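Local coordinates for protein helix-turn-helix transcriptional regulator (Pseudomonas aeruginosa, PDB 5XHX) that probably binds DNA as the LuxR-family transcriptional regulator VqsR, whose N-terminal ligand-binding domain makes up this chain, at residues I31-L36 with L143-E148; A40-W45 with S149-E154; D85-V90 with F100-I105. All blocks are in the same frame, centred on the assembly; numbering follows the deposited sequence.

In the fold
All three interactions reach the same five-stranded antiparallel sheet. Interactions 1 and 2 are close neighbours, with centres about 8 Å apart, and their segments alternate along the chain: helix 28-36 leads into strand 44-50, and strand 140-147 into helix 153-173. They join directly where Asp-43 N lies 2.8 Å from Gly-146 O and Asp-43 OD2 lies 2.7 Å from Glu-148 N. Interaction 3 is centred about 16 Å from the centre of interaction 1 and about 15 Å from that of interaction 2, and belongs to the far edge of the sheet, on strand 98-101. It meets interaction 2 through packing of Phe-151 O on His-101 CE1 (3.2 Å).

Interaction 1: I31-L36 with L143-E148; sequences ILAQTL and LSLGSE
Leu-32 and Leu-36 of helix 28-36 pack on Leu-143 and Leu-145 of strand 140-147 in a buried, wholly apolar contact. Leu-143 CD2 touches both helix leucines, 3.7 Å from Leu-32 CD2 and 4.0 Å from Leu-36 CD1. Its branch point CG is set anti to the backbone N (chi1 170°), from where CD2 meets the pair. The manner of approach differs: the Leu-32 and Leu-143 side chains cross obliquely, whereas those of Leu-36 and Leu-143 reach toward each other, tip to tip. Leu-36 CD1 also touches Leu-145 CD1 at 3.8 Å, and there the two side chains cross at about a right angle. One methyl of Leu-36 therefore bridges both strand leucines. The small Ala-33 adds a looser contact, its CB 4.2 Å from Leu-145 CD2, at the place where the two backbones come nearest.

The two segments share no hydrogen bond: the helix bonds internally and the strand bonds to its sheet neighbours. Thr-35 OG1 donates to Ile-31 O (2.6 Å), which gives the buried hydroxyl a partner; the backbone N of Thr-35 reaches the same oxygen from the opposite face of the carbonyl plane. On the strand, Ser-144 OG is bonded to Glu-128 of the adjoining strand 127-134.

Leu-162 and Val-166 of helix 153-173 flank Leu-36, while Met-170 and Phe-159 flank the strand leucines. The axes of 31-36 and 143-147 approach to 10.1 Å at a crossing angle of -48°. Helix packing on one face of the sheet is as in the alpha-beta-alpha sandwich of LuxR-type ligand-binding domains.

Interaction 2: A40-W45 with S149-E154; sequences APVDNW and SRFGAE
Pro-41 is the centre of an inverse gamma turn, closed by a weak Val-42 N to Ala-40 O bond, and its CA lies 7.3 Å from that of Ser-149. Just beyond the turn, Asp-43 and Asn-44 both face Gly-146 in a classic beta bulge as strand 44-50 begins. The Phe-151 ring carries the apolar part of the contact, mainly through CE1. Ala-40 CB meets the ring at its edge, 4.1 Å from CE1, and Pro-41 CD is 4.2 Å from the same atom. The Pro-41 and Phe-151 side chains run alongside, pointing opposite ways. Farther round the proline ring, Ser-149 OG packs 3.9 Å from Pro-41 CB. This hydroxyl lies between the backbone N and the carbonyl carbon (chi1 36°) and shares a water with Asp-43: the water donates to Asp-43 OD2 at 2.6 Å and is hydrogen-bonded to Ser-149 OG, also at 2.6 Å. Asp-43 OD2 also accepts from Glu-148 N, and Ser-147 OG bonds to Pro-41 O. The segments thus meet through a mixed surface contact, hydrophobic around one ring and water-mediated beside it. With Glu-148 N just beyond strand 140-147 and the water both donating, the carboxylate would tend to stay ionised.

Interaction 3: D85-V90 with F100-I105; sequences DPFYQV and FHLADI
Ile-105 and Phe-87 form the centre of this contact, which packs helix 86-92 against the edge strand 98-101 and the following helical turn, on the face of the LuxR-type sandwich sheet turned away from helix 28-36. Ile-105 CD1 sits over the middle of the Phe-87 ring, 3.5 Å from the centroid and 12° off the ring normal, in a CH-pi contact. Ile-105 CG1, which carries CD1 there, lies between the backbone N and the carbonyl carbon (chi1 70°). The edge of that ring meets Phe-100 O in plane, 3.6 Å from CE1. Leu-102 CD1 packs against both Phe-87 CE2 (3.8 Å) and Pro-86 CG. One turn along, Val-90 CG2 makes a second CH-pi contact over a face of the Phe-100 ring, offset toward the rim and 3.6 Å from CE1, and also touches Ile-105 CG2.

Outside this shell, a water donates to Pro-86 O (2.9 Å) and to Ile-105 O (2.8 Å). Phe-87 rests on Glu-128 and Gln-130 of strand 127-134, Gln-130 pairing with Phe-100. Asp-85 is the N-cap, with OD2 bonded to Tyr-77 OH; its OD1 accepts from Phe-87 N at 2.8 Å, with an N-H...acceptor angle of 157°, from above the carboxylate plane.

Interaction 1: I31-L36 with L143-E148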
ATOM      1  N   ILE A  31       4.850   7.023 -10.316  1.00 36.38           N
ATOM      2  CA  ILE A  31       4.288   5.687 -10.531  1.00 31.51           C
ATOM      3  C   ILE A  31       2.782   5.688 -10.289  1.00 31.20           C
ATOM      4  O   ILE A  31       2.027   5.017 -10.999  1.00 27.73           O
ATOM      5  CB  ILE A  31       4.999   4.642  -9.646  1.00 34.96           C
ATOM      6  CG1 ILE A  31       6.505   4.617  -9.944  1.00 34.07           C
ATOM      7  CG2 ILE A  31       4.372   3.237  -9.880  1.00 30.03           C
ATOM      8  CD1 ILE A  31       6.816   4.415 -11.410  1.00 39.02           C
ATOM      9  N   LEU A  32       2.316   6.446  -9.293  1.00 32.60           N
ATOM     10  CA  LEU A  32       0.877   6.541  -9.058  1.00 30.56           C
ATOM     11  C   LEU A  32       0.164   7.180 -10.249  1.00 30.75           C
ATOM     12  O   LEU A  32      -0.847   6.659 -10.744  1.00 28.78           O
ATOM     13  CB  LEU A  32       0.616   7.321  -7.762  1.00 30.43           C
ATOM     14  CG  LEU A  32      -0.859   7.606  -7.428  1.00 33.73           C
ATOM     15  CD1 LEU A  32      -1.719   6.338  -7.508  1.00 31.44           C
ATOM     16  CD2 LEU A  32      -0.969   8.241  -6.051  1.00 26.66           C
ATOM     17  N   ALA A  33       0.691   8.303 -10.745  1.00 32.66           N
ATOM     18  CA  ALA A  33       0.077   8.951 -11.906  1.00 31.05           C
ATOM     19  C   ALA A  33       0.110   8.049 -13.136  1.00 31.02           C
ATOM     20  O   ALA A  33      -0.839   8.028 -13.927  1.00 33.35           O
ATOM     21  CB  ALA A  33       0.793  10.273 -12.203  1.00 32.41           C
ATOM     22  N   GLN A  34       1.209   7.321 -13.336  1.00 34.22           N
ATOM     23  CA  GLN A  34       1.276   6.410 -14.482  1.00 37.43           C
ATOM     24  C   GLN A  34       0.311   5.242 -14.319  1.00 35.79           C
ATOM     25  O   GLN A  34      -0.298   4.793 -15.299  1.00 36.70           O
ATOM     26  CB  GLN A  34       2.713   5.910 -14.676  1.00 38.89           C
ATOM     27  CG  GLN A  34       3.638   7.006 -15.232  1.00 46.34           C
ATOM     28  CD  GLN A  34       5.105   6.604 -15.275  1.00 52.36           C
ATOM     29  OE1 GLN A  34       5.478   5.507 -14.850  1.00 53.90           O
ATOM     30  NE2 GLN A  34       5.948   7.501 -15.788  1.00 50.73           N
ATOM     31  N   THR A  35       0.150   4.741 -13.091  1.00 33.30           N
ATOM     32  CA  THR A  35      -0.845   3.692 -12.856  1.00 32.21           C
ATOM     33  C   THR A  35      -2.248   4.179 -13.215  1.00 38.06           C
ATOM     34  O   THR A  35      -2.987   3.506 -13.944  1.00 39.30           O
ATOM     35  CB  THR A  35      -0.793   3.232 -11.398  1.00 35.39           C
ATOM     36  OG1 THR A  35       0.549   2.898 -11.053  1.00 35.31           O
ATOM     37  CG2 THR A  35      -1.672   1.992 -11.190  1.00 37.70           C
ATOM     38  N   LEU A  36      -2.631   5.363 -12.722  1.00 34.36           N
ATOM     39  CA  LEU A  36      -3.946   5.906 -13.066  1.00 34.79           C
ATOM     40  C   LEU A  36      -4.044   6.247 -14.544  1.00 34.11           C
ATOM     41  O   LEU A  36      -5.131   6.160 -15.133  1.00 37.34           O
ATOM     42  CB  LEU A  36      -4.240   7.148 -12.219  1.00 36.74           C
ATOM     43  CG  LEU A  36      -4.300   6.884 -10.711  1.00 37.32           C
ATOM     44  CD1 LEU A  36      -4.394   8.185  -9.925  1.00 32.38           C
ATOM     45  CD2 LEU A  36      -5.483   5.973 -10.385  1.00 32.64           C
ATOM     46  N   LEU A 143      -3.448  15.267  -5.309  1.00 20.04           N
ATOM     47  CA  LEU A 143      -2.843  14.698  -6.497  1.00 24.28           C
ATOM     48  C   LEU A 143      -3.636  15.244  -7.669  1.00 26.73           C
ATOM     49  O   LEU A 143      -4.804  14.891  -7.853  1.00 23.25           O
ATOM     50  CB  LEU A 143      -2.857  13.164  -6.482  1.00 27.71           C
ATOM     51  CG  LEU A 143      -2.454  12.567  -7.839  1.00 29.31           C
ATOM     52  CD1 LEU A 143      -1.004  12.957  -8.209  1.00 26.02           C
ATOM     53  CD2 LEU A 143      -2.643  11.055  -7.821  1.00 29.48           C
ATOM     54  N   SER A 144      -3.005  16.123  -8.438  1.00 25.50           N
ATOM     55  CA  SER A 144      -3.625  16.703  -9.616  1.00 26.71           C
ATOM     56  C   SER A 144      -3.241  15.874 -10.828  1.00 27.23           C
ATOM     57  O   SER A 144      -2.074  15.517 -10.989  1.00 28.64           O
ATOM     58  CB  SER A 144      -3.164  18.155  -9.809  1.00 31.80           C
ATOM     59  OG  SER A 144      -3.189  18.483 -11.193  1.00 39.82           O
ATOM     60  N   LEU A 145      -4.223  15.551 -11.663  1.00 26.47           N
ATOM     61  CA  LEU A 145      -3.989  14.847 -12.917  1.00 30.38           C
ATOM     62  C   LEU A 145      -4.550  15.726 -14.021  1.00 28.71           C
ATOM     63  O   LEU A 145      -5.752  16.022 -14.029  1.00 28.61           O
ATOM     64  CB  LEU A 145      -4.667  13.472 -12.932  1.00 29.96           C
ATOM     65  CG  LEU A 145      -4.405  12.529 -11.756  1.00 30.34           C
ATOM     66  CD1 LEU A 145      -5.327  11.305 -11.866  1.00 31.27           C
ATOM     67  CD2 LEU A 145      -2.958  12.101 -11.701  1.00 25.32           C
ATOM     68  N   GLY A 146      -3.687  16.161 -14.932  1.00 31.55           N
ATOM     69  CA  GLY A 146      -4.128  17.035 -16.009  1.00 31.44           C
ATOM     70  C   GLY A 146      -4.185  16.316 -17.340  1.00 33.03           C
ATOM     71  O   GLY A 146      -3.506  15.303 -17.523  1.00 33.22           O
ATOM     72  N   SER A 147      -5.000  16.816 -18.271  1.00 33.53           N
ATOM     73  CA  SER A 147      -5.092  16.256 -19.613  1.00 34.39           C
ATOM     74  C   SER A 147      -5.115  17.385 -20.632  1.00 40.29           C
ATOM     75  O   SER A 147      -5.706  18.441 -20.386  1.00 35.87           O
ATOM     76  CB  SER A 147      -6.348  15.400 -19.790  1.00 35.22           C
ATOM     77  OG  SER A 147      -6.358  14.721 -21.042  1.00 38.99           O
ATOM     78  N   GLU A 148      -4.479  17.147 -21.782  1.00 41.37           N
ATOM     79  CA  GLU A 148      -4.677  18.008 -22.944  1.00 43.66           C
ATOM     80  C   GLU A 148      -6.014  17.751 -23.637  1.00 40.54           C
ATOM     81  O   GLU A 148      -6.472  18.606 -24.402  1.00 43.36           O
ATOM     82  CB  GLU A 148      -3.502  17.844 -23.920  1.00 42.37           C
ATOM     83  CG  GLU A 148      -2.185  18.396 -23.341  1.00 41.09           C
ATOM     84  CD  GLU A 148      -0.930  17.941 -24.080  1.00 51.22           C
ATOM     85  OE1 GLU A 148      -1.036  17.445 -25.223  1.00 56.03           O
ATOM     86  OE2 GLU A 148       0.173  18.077 -23.504  1.00 49.80           O
TER

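Interaction 2: A40-W45 with S149-E154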
ATOM      1  N   ALA A  40      -6.933   6.444 -18.165  1.00 46.33           N
ATOM      2  CA  ALA A  40      -7.385   7.778 -18.534  1.00 42.24           C
ATOM      3  C   ALA A  40      -6.234   8.516 -19.196  1.00 38.80           C
ATOM      4  O   ALA A  40      -5.068   8.156 -19.002  1.00 45.10           O
ATOM      5  CB  ALA A  40      -7.887   8.550 -17.298  1.00 39.74           C
ATOM      6  N   PRO A  41      -6.541   9.632 -20.007  1.00 41.54           N
ATOM      7  CA  PRO A  41      -5.469  10.412 -20.668  1.00 44.09           C
ATOM      8  C   PRO A  41      -4.800  11.414 -19.735  1.00 40.54           C
ATOM      9  O   PRO A  41      -4.942  12.635 -19.856  1.00 42.09           O
ATOM     10  CB  PRO A  41      -6.225  11.095 -21.810  1.00 42.03           C
ATOM     11  CG  PRO A  41      -7.581  11.320 -21.248  1.00 43.76           C
ATOM     12  CD  PRO A  41      -7.880  10.078 -20.437  1.00 42.41           C
ATOM     13  N   VAL A  42      -4.022  10.893 -18.793  1.00 38.06           N
ATOM     14  CA  VAL A  42      -3.217  11.726 -17.904  1.00 38.40           C
ATOM     15  C   VAL A  42      -1.983  12.194 -18.676  1.00 41.51           C
ATOM     16  O   VAL A  42      -1.098  11.399 -18.989  1.00 40.57           O
ATOM     17  CB  VAL A  42      -2.820  10.963 -16.637  1.00 36.84           C
ATOM     18  CG1 VAL A  42      -1.890  11.819 -15.771  1.00 35.29           C
ATOM     19  CG2 VAL A  42      -4.074  10.501 -15.868  1.00 32.98           C
ATOM     20  N   ASP A  43      -1.916  13.490 -18.974  1.00 39.66           N
ATOM     21  CA  ASP A  43      -0.780  14.047 -19.696  1.00 40.63           C
ATOM     22  C   ASP A  43       0.189  14.799 -18.802  1.00 43.63           C
ATOM     23  O   ASP A  43       1.333  15.017 -19.204  1.00 40.66           O
ATOM     24  CB  ASP A  43      -1.264  14.993 -20.796  1.00 39.84           C
ATOM     25  CG  ASP A  43      -2.089  14.282 -21.840  1.00 39.78           C
ATOM     26  OD1 ASP A  43      -1.727  13.143 -22.188  1.00 41.65           O
ATOM     27  OD2 ASP A  43      -3.103  14.852 -22.290  1.00 40.87           O
ATOM     28  N   ASN A  44      -0.247  15.220 -17.621  1.00 41.36           N
ATOM     29  CA  ASN A  44       0.626  15.885 -16.666  1.00 36.75           C
ATOM     30  C   ASN A  44       0.078  15.573 -15.278  1.00 34.94           C
ATOM     31  O   ASN A  44      -1.042  15.078 -15.128  1.00 29.24           O
ATOM     32  CB  ASN A  44       0.701  17.398 -16.940  1.00 41.66           C
ATOM     33  CG  ASN A  44       2.062  18.010 -16.565  1.00 50.28           C
ATOM     34  OD1 ASN A  44       2.694  17.607 -15.580  1.00 47.43           O
ATOM     35  ND2 ASN A  44       2.513  19.000 -17.354  1.00 48.97           N
ATOM     36  N   TRP A  45       0.886  15.847 -14.259  1.00 34.59           N
ATOM     37  CA  TRP A  45       0.457  15.562 -12.897  1.00 34.26           C
ATOM     38  C   TRP A  45       1.321  16.356 -11.941  1.00 32.18           C
ATOM     39  O   TRP A  45       2.440  16.762 -12.274  1.00 31.98           O
ATOM     40  CB  TRP A  45       0.527  14.063 -12.583  1.00 27.23           C
ATOM     41  CG  TRP A  45       1.862  13.465 -12.869  1.00 32.32           C
ATOM     42  CD1 TRP A  45       2.262  12.852 -14.026  1.00 34.57           C
ATOM     43  CD2 TRP A  45       2.986  13.437 -11.990  1.00 29.52           C
ATOM     44  NE1 TRP A  45       3.576  12.447 -13.912  1.00 32.44           N
ATOM     45  CE2 TRP A  45       4.040  12.801 -12.677  1.00 30.31           C
ATOM     46  CE3 TRP A  45       3.209  13.901 -10.691  1.00 33.64           C
ATOM     47  CZ2 TRP A  45       5.287  12.602 -12.102  1.00 33.21           C
ATOM     48  CZ3 TRP A  45       4.453  13.717 -10.129  1.00 31.07           C
ATOM     49  CH2 TRP A  45       5.475  13.070 -10.832  1.00 35.79           C
ATOM     50  N   SER A 149      -6.674  16.627 -23.360  1.00 39.38           N
ATOM     51  CA  SER A 149      -8.061  16.434 -23.766  1.00 45.65           C
ATOM     52  C   SER A 149      -8.970  16.514 -22.531  1.00 40.69           C
ATOM     53  O   SER A 149      -8.572  17.049 -21.487  1.00 44.52           O
ATOM     54  CB  SER A 149      -8.196  15.114 -24.541  1.00 43.43           C
ATOM     55  OG  SER A 149      -7.339  14.114 -24.024  1.00 43.32           O
ATOM     56  N   ARG A 150     -10.192  16.008 -22.652  1.00 41.44           N
ATOM     57  CA  ARG A 150     -11.161  16.077 -21.566  1.00 41.11           C
ATOM     58  C   ARG A 150     -11.287  14.726 -20.877  1.00 42.64           C
ATOM     59  O   ARG A 150     -11.201  13.675 -21.518  1.00 40.91           O
ATOM     60  CB  ARG A 150     -12.529  16.531 -22.080  1.00 40.18           C
ATOM     61  CG  ARG A 150     -12.553  17.990 -22.516  1.00 47.52           C
ATOM     62  CD  ARG A 150     -13.726  18.321 -23.428  1.00 52.28           C
ATOM     63  NE  ARG A 150     -13.671  17.598 -24.703  1.00 69.64           N
ATOM     64  CZ  ARG A 150     -12.702  17.716 -25.615  1.00 66.45           C
ATOM     65  NH1 ARG A 150     -11.686  18.555 -25.430  1.00 66.84           N
ATOM     66  NH2 ARG A 150     -12.759  16.993 -26.728  1.00 71.54           N
ATOM     67  N   PHE A 151     -11.464  14.763 -19.560  1.00 35.09           N
ATOM     68  CA  PHE A 151     -11.852  13.575 -18.814  1.00 33.46           C
ATOM     69  C   PHE A 151     -13.359  13.434 -18.923  1.00 34.29           C
ATOM     70  O   PHE A 151     -14.093  14.337 -18.509  1.00 36.55           O
ATOM     71  CB  PHE A 151     -11.436  13.685 -17.344  1.00 31.34           C
ATOM     72  CG  PHE A 151      -9.949  13.719 -17.129  1.00 29.02           C
ATOM     73  CD1 PHE A 151      -9.171  12.595 -17.367  1.00 30.51           C
ATOM     74  CD2 PHE A 151      -9.334  14.862 -16.661  1.00 29.56           C
ATOM     75  CE1 PHE A 151      -7.810  12.622 -17.151  1.00 31.16           C
ATOM     76  CE2 PHE A 151      -7.969  14.897 -16.437  1.00 27.87           C
ATOM     77  CZ  PHE A 151      -7.208  13.776 -16.675  1.00 31.46           C
ATOM     78  N   GLY A 152     -13.824  12.328 -19.508  1.00 35.75           N
ATOM     79  CA  GLY A 152     -15.246  12.092 -19.664  1.00 37.82           C
ATOM     80  C   GLY A 152     -15.839  11.342 -18.478  1.00 31.23           C
ATOM     81  O   GLY A 152     -15.146  10.957 -17.537  1.00 30.82           O
ATOM     82  N   ALA A 153     -17.156  11.133 -18.545  1.00 30.34           N
ATOM     83  CA  ALA A 153     -17.867  10.523 -17.425  1.00 31.96           C
ATOM     84  C   ALA A 153     -17.294   9.156 -17.086  1.00 32.15           C
ATOM     85  O   ALA A 153     -17.180   8.795 -15.910  1.00 28.61           O
ATOM     86  CB  ALA A 153     -19.357  10.412 -17.741  1.00 33.49           C
ATOM     87  N   GLU A 154     -16.902   8.392 -18.108  1.00 30.80           N
ATOM     88  CA  GLU A 154     -16.333   7.073 -17.880  1.00 32.18           C
ATOM     89  C   GLU A 154     -15.019   7.160 -17.110  1.00 29.69           C
ATOM     90  O   GLU A 154     -14.738   6.319 -16.252  1.00 27.35           O
ATOM     91  CB  GLU A 154     -16.121   6.368 -19.222  1.00 33.15           C
ATOM     92  CG  GLU A 154     -15.582   4.970 -19.108  1.00 39.33           C
ATOM     93  CD  GLU A 154     -15.459   4.299 -20.473  1.00 46.37           C
ATOM     94  OE1 GLU A 154     -16.196   4.696 -21.404  1.00 43.46           O
ATOM     95  OE2 GLU A 154     -14.624   3.384 -20.606  1.00 56.99           O
TER
HETATM   96  O   HOH W   1      -4.732  13.796 -24.068  1.00 42.34           O

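Interaction 3: D85-V90 with F100-I105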
ATOM      1  N   ASP A  85      -6.088  29.338  -8.227  1.00 26.53           N
ATOM      2  CA  ASP A  85      -6.270  27.969  -8.693  1.00 23.80           C
ATOM      3  C   ASP A  85      -7.574  27.451  -8.107  1.00 25.26           C
ATOM      4  O   ASP A  85      -7.687  27.313  -6.879  1.00 24.77           O
ATOM      5  CB  ASP A  85      -5.085  27.106  -8.275  1.00 25.63           C
ATOM      6  CG  ASP A  85      -5.193  25.649  -8.767  1.00 27.10           C
ATOM      7  OD1 ASP A  85      -6.268  25.233  -9.237  1.00 24.95           O
ATOM      8  OD2 ASP A  85      -4.194  24.919  -8.626  1.00 23.33           O
ATOM      9  N   PRO A  86      -8.575  27.155  -8.941  1.00 27.60           N
ATOM     10  CA  PRO A  86      -9.840  26.615  -8.402  1.00 29.25           C
ATOM     11  C   PRO A  86      -9.645  25.387  -7.519  1.00 25.11           C
ATOM     12  O   PRO A  86     -10.436  25.156  -6.595  1.00 26.36           O
ATOM     13  CB  PRO A  86     -10.664  26.299  -9.664  1.00 28.33           C
ATOM     14  CG  PRO A  86      -9.705  26.321 -10.813  1.00 31.83           C
ATOM     15  CD  PRO A  86      -8.567  27.240 -10.410  1.00 26.32           C
ATOM     16  N   PHE A  87      -8.574  24.627  -7.732  1.00 22.26           N
ATOM     17  CA  PHE A  87      -8.348  23.450  -6.900  1.00 26.30           C
ATOM     18  C   PHE A  87      -7.802  23.816  -5.524  1.00 31.91           C
ATOM     19  O   PHE A  87      -8.034  23.077  -4.556  1.00 24.30           O
ATOM     20  CB  PHE A  87      -7.420  22.474  -7.621  1.00 27.30           C
ATOM     21  CG  PHE A  87      -8.108  21.740  -8.741  1.00 26.81           C
ATOM     22  CD1 PHE A  87      -8.882  20.620  -8.463  1.00 22.91           C
ATOM     23  CD2 PHE A  87      -8.029  22.193 -10.055  1.00 27.57           C
ATOM     24  CE1 PHE A  87      -9.539  19.935  -9.489  1.00 24.84           C
ATOM     25  CE2 PHE A  87      -8.706  21.513 -11.092  1.00 26.81           C
ATOM     26  CZ  PHE A  87      -9.451  20.387 -10.797  1.00 22.98           C
ATOM     27  N   TYR A  88      -7.096  24.945  -5.401  1.00 25.38           N
ATOM     28  CA  TYR A  88      -6.752  25.419  -4.060  1.00 26.98           C
ATOM     29  C   TYR A  88      -7.998  25.883  -3.321  1.00 25.60           C
ATOM     30  O   TYR A  88      -8.193  25.561  -2.148  1.00 26.73           O
ATOM     31  CB  TYR A  88      -5.733  26.554  -4.111  1.00 25.63           C
ATOM     32  CG  TYR A  88      -5.722  27.337  -2.807  1.00 25.67           C
ATOM     33  CD1 TYR A  88      -5.148  26.793  -1.657  1.00 25.38           C
ATOM     34  CD2 TYR A  88      -6.326  28.580  -2.711  1.00 25.55           C
ATOM     35  CE1 TYR A  88      -5.135  27.486  -0.457  1.00 31.16           C
ATOM     36  CE2 TYR A  88      -6.322  29.299  -1.490  1.00 30.68           C
ATOM     37  CZ  TYR A  88      -5.723  28.732  -0.374  1.00 27.45           C
ATOM     38  OH  TYR A  88      -5.698  29.380   0.835  1.00 31.23           O
ATOM     39  N   GLN A  89      -8.856  26.643  -3.997  1.00 23.92           N
ATOM     40  CA  GLN A  89     -10.033  27.187  -3.332  1.00 30.67           C
ATOM     41  C   GLN A  89     -10.971  26.076  -2.852  1.00 32.19           C
ATOM     42  O   GLN A  89     -11.548  26.170  -1.762  1.00 27.34           O
ATOM     43  CB  GLN A  89     -10.759  28.157  -4.273  1.00 29.52           C
ATOM     44  CG  GLN A  89      -9.985  29.476  -4.545  1.00 31.59           C
ATOM     45  CD  GLN A  89      -9.796  30.379  -3.298  1.00 38.39           C
ATOM     46  OE1 GLN A  89     -10.501  30.239  -2.289  1.00 42.97           O
ATOM     47  NE2 GLN A  89      -8.847  31.328  -3.382  1.00 38.88           N
ATOM     48  N   VAL A  90     -11.130  25.013  -3.648  1.00 25.29           N
ATOM     49  CA  VAL A  90     -11.986  23.905  -3.223  1.00 27.62           C
ATOM     50  C   VAL A  90     -11.383  23.191  -2.009  1.00 28.96           C
ATOM     51  O   VAL A  90     -12.118  22.664  -1.158  1.00 32.22           O
ATOM     52  CB  VAL A  90     -12.250  22.952  -4.414  1.00 28.57           C
ATOM     53  CG1 VAL A  90     -11.160  21.892  -4.517  1.00 26.80           C
ATOM     54  CG2 VAL A  90     -13.639  22.302  -4.326  1.00 30.27           C
ATOM     55  N   PHE A 100     -12.291  15.860  -7.425  1.00 24.86           N
ATOM     56  CA  PHE A 100     -12.837  17.061  -8.030  1.00 24.28           C
ATOM     57  C   PHE A 100     -12.460  17.138  -9.505  1.00 21.92           C
ATOM     58  O   PHE A 100     -11.324  16.854  -9.877  1.00 22.45           O
ATOM     59  CB  PHE A 100     -12.366  18.312  -7.255  1.00 26.38           C
ATOM     60  CG  PHE A 100     -12.903  18.377  -5.840  1.00 26.28           C
ATOM     61  CD1 PHE A 100     -14.204  18.804  -5.591  1.00 26.34           C
ATOM     62  CD2 PHE A 100     -12.125  17.977  -4.776  1.00 26.95           C
ATOM     63  CE1 PHE A 100     -14.704  18.847  -4.286  1.00 30.42           C
ATOM     64  CE2 PHE A 100     -12.618  18.016  -3.468  1.00 30.82           C
ATOM     65  CZ  PHE A 100     -13.896  18.458  -3.225  1.00 30.96           C
ATOM     66  N   HIS A 101     -13.430  17.532 -10.325  1.00 24.14           N
ATOM     67  CA  HIS A 101     -13.273  17.721 -11.763  1.00 26.60           C
ATOM     68  C   HIS A 101     -13.401  19.211 -12.073  1.00 25.92           C
ATOM     69  O   HIS A 101     -14.335  19.867 -11.600  1.00 25.37           O
ATOM     70  CB  HIS A 101     -14.332  16.914 -12.530  1.00 23.49           C
ATOM     71  CG  HIS A 101     -14.088  16.822 -14.008  1.00 26.49           C
ATOM     72  ND1 HIS A 101     -15.059  16.403 -14.893  1.00 26.91           N
ATOM     73  CD2 HIS A 101     -12.987  17.087 -14.755  1.00 26.42           C
ATOM     74  CE1 HIS A 101     -14.571  16.421 -16.121  1.00 32.49           C
ATOM     75  NE2 HIS A 101     -13.316  16.830 -16.065  1.00 29.69           N
ATOM     76  N   LEU A 102     -12.463  19.728 -12.867  1.00 27.15           N
ATOM     77  CA  LEU A 102     -12.336  21.161 -13.141  1.00 26.36           C
ATOM     78  C   LEU A 102     -13.673  21.871 -13.381  1.00 26.39           C
ATOM     79  O   LEU A 102     -14.005  22.847 -12.695  1.00 27.85           O
ATOM     80  CB  LEU A 102     -11.411  21.361 -14.349  1.00 22.07           C
ATOM     81  CG  LEU A 102     -11.246  22.828 -14.769  1.00 29.88           C
ATOM     82  CD1 LEU A 102     -10.503  23.617 -13.659  1.00 27.07           C
ATOM     83  CD2 LEU A 102     -10.516  22.929 -16.093  1.00 31.38           C
ATOM     84  N   ALA A 103     -14.457  21.380 -14.346  1.00 28.64           N
ATOM     85  CA  ALA A 103     -15.698  22.053 -14.733  1.00 30.68           C
ATOM     86  C   ALA A 103     -16.670  22.233 -13.571  1.00 31.37           C
ATOM     87  O   ALA A 103     -17.451  23.190 -13.566  1.00 30.63           O
ATOM     88  CB  ALA A 103     -16.387  21.285 -15.860  1.00 37.00           C
ATOM     89  N   ASP A 104     -16.631  21.350 -12.571  1.00 27.73           N
ATOM     90  CA  ASP A 104     -17.559  21.445 -11.446  1.00 28.28           C
ATOM     91  C   ASP A 104     -17.182  22.516 -10.411  1.00 29.64           C
ATOM     92  O   ASP A 104     -18.015  22.838  -9.556  1.00 28.38           O
ATOM     93  CB  ASP A 104     -17.665  20.084 -10.730  1.00 30.29           C
ATOM     94  CG  ASP A 104     -18.303  18.995 -11.606  1.00 31.71           C
ATOM     95  OD1 ASP A 104     -19.126  19.321 -12.481  1.00 26.54           O
ATOM     96  OD2 ASP A 104     -17.981  17.804 -11.401  1.00 35.76           O
ATOM     97  N   ILE A 105     -15.968  23.075 -10.452  1.00 30.68           N
ATOM     98  CA  ILE A 105     -15.455  23.882  -9.347  1.00 26.45           C
ATOM     99  C   ILE A 105     -14.986  25.268  -9.762  1.00 33.23           C
ATOM    100  O   ILE A 105     -14.517  26.027  -8.909  1.00 35.35           O
ATOM    101  CB  ILE A 105     -14.311  23.158  -8.606  1.00 25.71           C
ATOM    102  CG1 ILE A 105     -13.067  23.093  -9.508  1.00 26.93           C
ATOM    103  CG2 ILE A 105     -14.768  21.770  -8.128  1.00 29.31           C
ATOM    104  CD1 ILE A 105     -11.820  22.579  -8.796  1.00 29.13           C
TER
HETATM  105  O   HOH W   2     -13.128  26.268  -6.465  1.00 32.78           O